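Local coordinates for protein deoxyhypusine synthase, putative (Entamoeba histolytica, PDB 7L9R) that probably acts as a deoxyhypusine synthase, an NAD-dependent transferase that makes deoxyhypusine on a lysine of the eIF5A precursor, at residues R107-T121 against S205-C219. Sequence-based numbering, arbitrary orientation. Where two conformers were deposited one is given.
Sequences RYLVEHKCVDYIVTT and SVITWAAKNNITIFC
Two neighbouring helix-loop-strand units of a Rossmann-like, parallel alpha/beta fold meet here, and strand 216-218 pairs in parallel with strand 117-120. Ile118 N donates to Thr216 O (3.0 Å), Phe218 N to Ile118 O (2.8 Å) and Thr120 N to Phe218 O (3.0 Å). Ile118 and Ile217 lie side by side on the sheet face that helix 206-212 covers. On the other face, Tyr117 CD1 meets the edge of the Phe218 ring at CE2 (3.6 Å).

Helices 107-111 and 206-212 run nearly parallel, 11° apart. Glu111 CG sits over the centre of the six-membered ring of Trp209, a CH-pi contact. The extended Glu111 chain keeps its carboxylate stacked along the indole. In the conformer given, Val110 CG2 packs on Trp209 CB. Asn213 ND2 reaches the C-terminal end of helix 102-111: it donates to Val110 O (2.9 Å, N-H...O angle 157°) and weakly to Glu111 O. Val110 O also takes Lys113 N, part of the Schellman motif there. Ile215 CD1 lies 3.3 Å from Val115 O and also touches Val110 O.

In the conformer given, Arg107 forms salt bridges with Asp30 and Asp32 of the second subunit. Strand 87-93 flanks strand 117-120, helix 247-258 packs on Tyr117 and Phe218, and helix 124-130 on Ile217.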
loop_
_atom_site.group_PDB
_atom_site.type_symbol
_atom_site.label_atom_id
_atom_site.label_comp_id
_atom_site.label_asym_id
_atom_site.label_seq_id
_atom_site.Cartn_x
_atom_site.Cartn_y
_atom_site.Cartn_z
ATOM N N ARG B 107 28.367 -8.687 1.068
ATOM C CA ARG B 107 29.743 -9.116 0.839
ATOM C C ARG B 107 30.304 -9.810 2.076
ATOM O O ARG B 107 30.901 -10.887 1.982
ATOM C CB ARG B 107 30.605 -7.913 0.442
ATOM C CG ARG B 107 32.068 -8.238 0.094
ATOM C CD ARG B 107 32.979 -8.205 1.319
ATOM N NE ARG B 107 32.777 -7.006 2.125
ATOM C CZ ARG B 107 33.181 -6.871 3.383
ATOM N NH1 ARG B 107 33.810 -7.847 4.018
ATOM N NH2 ARG B 107 32.942 -5.731 4.025
ATOM N N TYR B 108 30.113 -9.199 3.247
ATOM C CA TYR B 108 30.569 -9.797 4.497
ATOM C C TYR B 108 29.961 -11.183 4.707
ATOM O O TYR B 108 30.671 -12.136 5.053
ATOM C CB TYR B 108 30.230 -8.857 5.662
ATOM C CG TYR B 108 30.404 -9.458 7.038
ATOM C CD1 TYR B 108 31.639 -9.425 7.687
ATOM C CD2 TYR B 108 29.327 -10.040 7.701
ATOM C CE1 TYR B 108 31.798 -9.976 8.956
ATOM C CE2 TYR B 108 29.469 -10.587 8.955
ATOM C CZ TYR B 108 30.705 -10.553 9.581
ATOM O OH TYR B 108 30.833 -11.098 10.834
ATOM N N LEU B 109 28.645 -11.318 4.504
ATOM C CA LEU B 109 28.003 -12.614 4.718
ATOM C C LEU B 109 28.584 -13.690 3.804
ATOM O O LEU B 109 28.784 -14.835 4.232
ATOM C CB LEU B 109 26.495 -12.501 4.512
ATOM C CG LEU B 109 25.780 -11.585 5.502
ATOM C CD1 LEU B 109 24.296 -11.531 5.198
ATOM C CD2 LEU B 109 26.023 -12.088 6.906
ATOM N N VAL B 110 28.852 -13.347 2.543
ATOM C CA VAL B 110 29.399 -14.346 1.630
ATOM C C VAL B 110 30.890 -14.550 1.881
ATOM O O VAL B 110 31.386 -15.679 1.786
ATOM C CB VAL B 110 29.107 -13.978 0.157
ATOM C CG1 VAL B 110 27.617 -13.749 -0.046
ATOM C CG2 VAL B 110 29.902 -12.761 -0.294
ATOM N N GLU B 111 31.618 -13.483 2.224
ATOM C CA GLU B 111 33.038 -13.615 2.542
ATOM C C GLU B 111 33.255 -14.631 3.657
ATOM O O GLU B 111 34.217 -15.404 3.624
ATOM C CB GLU B 111 33.610 -12.251 2.938
ATOM C CG GLU B 111 35.003 -12.277 3.592
ATOM C CD GLU B 111 35.461 -10.887 4.055
ATOM O OE1 GLU B 111 34.783 -9.888 3.725
ATOM O OE2 GLU B 111 36.491 -10.784 4.759
ATOM N N HIS B 112 32.337 -14.690 4.620
ATOM C CA HIS B 112 32.504 -15.548 5.785
ATOM C C HIS B 112 31.650 -16.803 5.722
ATOM O O HIS B 112 31.478 -17.476 6.745
ATOM C CB HIS B 112 32.213 -14.751 7.056
ATOM C CG HIS B 112 33.228 -13.683 7.323
ATOM N ND1 HIS B 112 34.476 -13.959 7.842
ATOM C CD2 HIS B 112 33.199 -12.348 7.102
ATOM C CE1 HIS B 112 35.164 -12.835 7.949
ATOM N NE2 HIS B 112 34.413 -11.843 7.505
ATOM N N LYS B 113 31.141 -17.146 4.534
ATOM C CA LYS B 113 30.409 -18.392 4.308
ATOM C C LYS B 113 29.208 -18.519 5.240
ATOM O O LYS B 113 28.836 -19.621 5.652
ATOM C CB LYS B 113 31.330 -19.604 4.445
ATOM C CG LYS B 113 32.517 -19.568 3.512
ATOM C CD LYS B 113 33.332 -20.853 3.603
ATOM C CE LYS B 113 34.539 -20.804 2.674
ATOM N NZ LYS B 113 35.315 -22.077 2.681
ATOM N N CYS B 114 28.572 -17.382 5.532
ATOM C CA CYS B 114 27.380 -17.366 6.370
ATOM C C CYS B 114 26.148 -17.884 5.649
ATOM O O CYS B 114 25.178 -18.273 6.311
ATOM C CB CYS B 114 27.111 -15.946 6.863
ATOM S SG CYS B 114 28.379 -15.329 7.975
ATOM N N VAL B 115 26.150 -17.868 4.315
ATOM C CA VAL B 115 25.041 -18.369 3.520
ATOM C C VAL B 115 25.591 -19.284 2.436
ATOM O O VAL B 115 26.776 -19.256 2.103
ATOM C CB VAL B 115 24.200 -17.231 2.904
ATOM C CG1 VAL B 115 23.729 -16.274 3.990
ATOM C CG2 VAL B 115 24.995 -16.489 1.836
ATOM N N ASP B 116 24.707 -20.115 1.890
ATOM C CA ASP B 116 25.088 -21.121 0.908
ATOM C C ASP B 116 24.651 -20.784 -0.508
ATOM O O ASP B 116 25.328 -21.180 -1.461
ATOM C CB ASP B 116 24.500 -22.475 1.304
ATOM C CG ASP B 116 24.943 -22.905 2.695
ATOM O OD1 ASP B 116 26.166 -22.895 2.961
ATOM O OD2 ASP B 116 24.071 -23.233 3.528
ATOM N N TYR B 117 23.549 -20.058 -0.665
ATOM C CA TYR B 117 23.015 -19.713 -1.970
ATOM C C TYR B 117 22.412 -18.326 -1.894
ATOM O O TYR B 117 21.899 -17.914 -0.851
ATOM C CB TYR B 117 21.930 -20.693 -2.442
ATOM C CG TYR B 117 22.397 -22.111 -2.649
ATOM C CD1 TYR B 117 23.005 -22.492 -3.838
ATOM C CD2 TYR B 117 22.205 -23.079 -1.669
ATOM C CE1 TYR B 117 23.424 -23.790 -4.043
ATOM C CE2 TYR B 117 22.625 -24.389 -1.863
ATOM C CZ TYR B 117 23.235 -24.736 -3.055
ATOM O OH TYR B 117 23.655 -26.030 -3.278
ATOM N N ILE B 118 22.452 -17.622 -3.017
ATOM C CA ILE B 118 21.829 -16.313 -3.146
ATOM C C ILE B 118 20.858 -16.351 -4.318
ATOM O O ILE B 118 21.132 -16.982 -5.345
ATOM C CB ILE B 118 22.879 -15.202 -3.335
ATOM C CG1 ILE B 118 23.637 -14.964 -2.029
ATOM C CG2 ILE B 118 22.231 -13.913 -3.811
ATOM C CD1 ILE B 118 24.693 -13.894 -2.143
ATOM N N VAL B 119 19.705 -15.718 -4.144
ATOM C CA VAL B 119 18.774 -15.449 -5.231
ATOM C C VAL B 119 18.589 -13.945 -5.291
ATOM O O VAL B 119 18.384 -13.302 -4.254
ATOM C CB VAL B 119 17.426 -16.162 -5.030
ATOM C CG1 VAL B 119 16.518 -15.906 -6.221
ATOM C CG2 VAL B 119 17.632 -17.657 -4.835
ATOM N N THR B 120 18.715 -13.368 -6.480
ATOM C CA THR B 120 18.543 -11.928 -6.596
ATOM C C THR B 120 17.882 -11.602 -7.933
ATOM O O THR B 120 17.494 -12.494 -8.693
ATOM C CB THR B 120 19.877 -11.194 -6.394
ATOM O OG1 THR B 120 19.632 -9.784 -6.319
ATOM C CG2 THR B 120 20.851 -11.492 -7.524
ATOM N N THR B 121 17.748 -10.310 -8.214
ATOM C CA THR B 121 16.927 -9.825 -9.313
ATOM C C THR B 121 17.770 -9.029 -10.303
ATOM O O THR B 121 18.953 -8.753 -10.073
ATOM C CB THR B 121 15.789 -8.944 -8.790
ATOM O OG1 THR B 121 16.351 -7.791 -8.152
ATOM C CG2 THR B 121 14.953 -9.712 -7.774
ATOM N N SER B 205 33.597 -6.752 -3.628
ATOM C CA SER B 205 32.371 -7.121 -4.320
ATOM C C SER B 205 31.802 -8.433 -3.788
ATOM O O SER B 205 32.531 -9.316 -3.322
ATOM C CB SER B 205 32.611 -7.239 -5.824
ATOM O OG SER B 205 33.102 -8.520 -6.151
ATOM N N VAL B 206 30.476 -8.538 -3.856
ATOM C CA VAL B 206 29.795 -9.772 -3.479
ATOM C C VAL B 206 30.205 -10.916 -4.405
ATOM O O VAL B 206 30.540 -12.018 -3.946
ATOM C CB VAL B 206 28.268 -9.555 -3.482
ATOM C CG1 VAL B 206 27.531 -10.874 -3.310
ATOM C CG2 VAL B 206 27.859 -8.552 -2.390
ATOM N N ILE B 207 30.218 -10.668 -5.721
ATOM C CA ILE B 207 30.375 -11.788 -6.653
ATOM C C ILE B 207 31.784 -12.372 -6.607
ATOM O O ILE B 207 31.960 -13.583 -6.790
ATOM C CB ILE B 207 29.989 -11.391 -8.094
ATOM C CG1 ILE B 207 30.931 -10.319 -8.644
ATOM C CG2 ILE B 207 28.535 -10.936 -8.155
ATOM C CD1 ILE B 207 30.700 -10.022 -10.105
ATOM N N THR B 208 32.809 -11.559 -6.349
ATOM C CA THR B 208 34.148 -12.134 -6.245
ATOM C C THR B 208 34.234 -13.101 -5.072
ATOM O O THR B 208 34.797 -14.196 -5.199
ATOM C CB THR B 208 35.206 -11.042 -6.110
ATOM O OG1 THR B 208 35.274 -10.277 -7.325
ATOM C CG2 THR B 208 36.570 -11.660 -5.810
ATOM N N TRP B 209 33.663 -12.724 -3.927
ATOM C CA TRP B 209 33.691 -13.600 -2.761
ATOM C C TRP B 209 32.755 -14.791 -2.924
ATOM O O TRP B 209 33.004 -15.851 -2.342
ATOM C CB TRP B 209 33.343 -12.813 -1.500
ATOM C CG TRP B 209 34.521 -12.073 -0.921
ATOM C CD1 TRP B 209 34.759 -10.733 -0.989
ATOM C CD2 TRP B 209 35.619 -12.640 -0.194
ATOM N NE1 TRP B 209 35.930 -10.428 -0.353
ATOM C CE2 TRP B 209 36.481 -11.579 0.146
ATOM C CE3 TRP B 209 35.955 -13.938 0.200
ATOM C CZ2 TRP B 209 37.663 -11.774 0.866
ATOM C CZ3 TRP B 209 37.138 -14.133 0.923
ATOM C CH2 TRP B 209 37.970 -13.054 1.250
ATOM N N ALA B 210 31.671 -14.638 -3.688
ATOM C CA ALA B 210 30.810 -15.788 -3.939
ATOM C C ALA B 210 31.522 -16.826 -4.794
ATOM O O ALA B 210 31.393 -18.033 -4.555
ATOM C CB ALA B 210 29.508 -15.345 -4.592
ATOM N N ALA B 211 32.285 -16.373 -5.789
ATOM C CA ALA B 211 33.059 -17.305 -6.595
ATOM C C ALA B 211 34.170 -17.949 -5.770
ATOM O O ALA B 211 34.433 -19.149 -5.910
ATOM C CB ALA B 211 33.631 -16.595 -7.821
ATOM N N LYS B 212 34.827 -17.172 -4.896
ATOM C CA LYS B 212 35.885 -17.742 -4.063
ATOM C C LYS B 212 35.353 -18.842 -3.154
ATOM O O LYS B 212 35.961 -19.912 -3.041
ATOM C CB LYS B 212 36.560 -16.661 -3.211
ATOM C CG LYS B 212 37.689 -15.889 -3.881
ATOM C CD LYS B 212 38.720 -15.434 -2.821
ATOM C CE LYS B 212 39.449 -14.146 -3.211
ATOM N NZ LYS B 212 38.848 -12.923 -2.578
ATOM N N ASN B 213 34.207 -18.612 -2.509
ATOM C CA ASN B 213 33.685 -19.548 -1.523
ATOM C C ASN B 213 32.598 -20.456 -2.084
ATOM O O ASN B 213 31.889 -21.112 -1.310
ATOM C CB ASN B 213 33.182 -18.795 -0.290
ATOM C CG ASN B 213 34.288 -18.029 0.405
ATOM O OD1 ASN B 213 35.453 -18.407 0.315
ATOM N ND2 ASN B 213 33.932 -16.967 1.116
ATOM N N ASN B 214 32.478 -20.534 -3.408
ATOM C CA ASN B 214 31.558 -21.460 -4.062
ATOM C C ASN B 214 30.141 -21.276 -3.535
ATOM O O ASN B 214 29.433 -22.232 -3.207
ATOM C CB ASN B 214 32.023 -22.906 -3.898
ATOM C CG ASN B 214 33.391 -23.134 -4.482
ATOM O OD1 ASN B 214 34.283 -23.674 -3.827
ATOM N ND2 ASN B 214 33.572 -22.709 -5.725
ATOM N N ILE B 215 29.734 -20.019 -3.443
ATOM C CA ILE B 215 28.361 -19.675 -3.124
ATOM C C ILE B 215 27.688 -19.323 -4.445
ATOM O O ILE B 215 28.053 -18.346 -5.112
ATOM C CB ILE B 215 28.290 -18.546 -2.089
ATOM C CG1 ILE B 215 28.787 -19.093 -0.738
ATOM C CG2 ILE B 215 26.871 -18.004 -1.971
ATOM C CD1 ILE B 215 29.248 -18.044 0.252
ATOM N N THR B 216 26.727 -20.152 -4.839
ATOM C CA THR B 216 26.087 -20.016 -6.137
ATOM C C THR B 216 25.021 -18.932 -6.072
ATOM O O THR B 216 24.222 -18.887 -5.129
ATOM C CB THR B 216 25.486 -21.356 -6.561
ATOM O OG1 THR B 216 26.515 -22.359 -6.541
ATOM C CG2 THR B 216 24.883 -21.272 -7.963
ATOM N N ILE B 217 25.015 -18.057 -7.075
ATOM C CA ILE B 217 24.092 -16.929 -7.150
ATOM C C ILE B 217 23.145 -17.167 -8.321
ATOM O O ILE B 217 23.580 -17.254 -9.476
ATOM C CB ILE B 217 24.839 -15.594 -7.308
ATOM C CG1 ILE B 217 25.768 -15.353 -6.114
ATOM C CG2 ILE B 217 23.851 -14.444 -7.472
ATOM C CD1 ILE B 217 26.629 -14.115 -6.246
ATOM N N PHE B 218 21.859 -17.294 -8.020
ATOM C CA PHE B 218 20.828 -17.445 -9.034
ATOM C C PHE B 218 20.232 -16.087 -9.376
ATOM O O PHE B 218 20.011 -15.251 -8.491
ATOM C CB PHE B 218 19.731 -18.396 -8.551
ATOM C CG PHE B 218 20.228 -19.778 -8.257
ATOM C CD1 PHE B 218 20.436 -20.684 -9.281
ATOM C CD2 PHE B 218 20.515 -20.162 -6.955
ATOM C CE1 PHE B 218 20.907 -21.962 -9.017
ATOM C CE2 PHE B 218 20.992 -21.438 -6.680
ATOM C CZ PHE B 218 21.186 -22.341 -7.714
ATOM N N CYS B 219 19.995 -15.866 -10.667
ATOM C CA CYS B 219 19.410 -14.622 -11.152
ATOM C C CYS B 219 18.726 -14.888 -12.488
ATOM O O CYS B 219 19.272 -14.554 -13.547
ATOM C CB CYS B 219 20.474 -13.527 -11.286
ATOM S SG CYS B 219 19.810 -11.892 -11.697
HETATM O O HOH W 1 26.737 -23.675 -2.078
#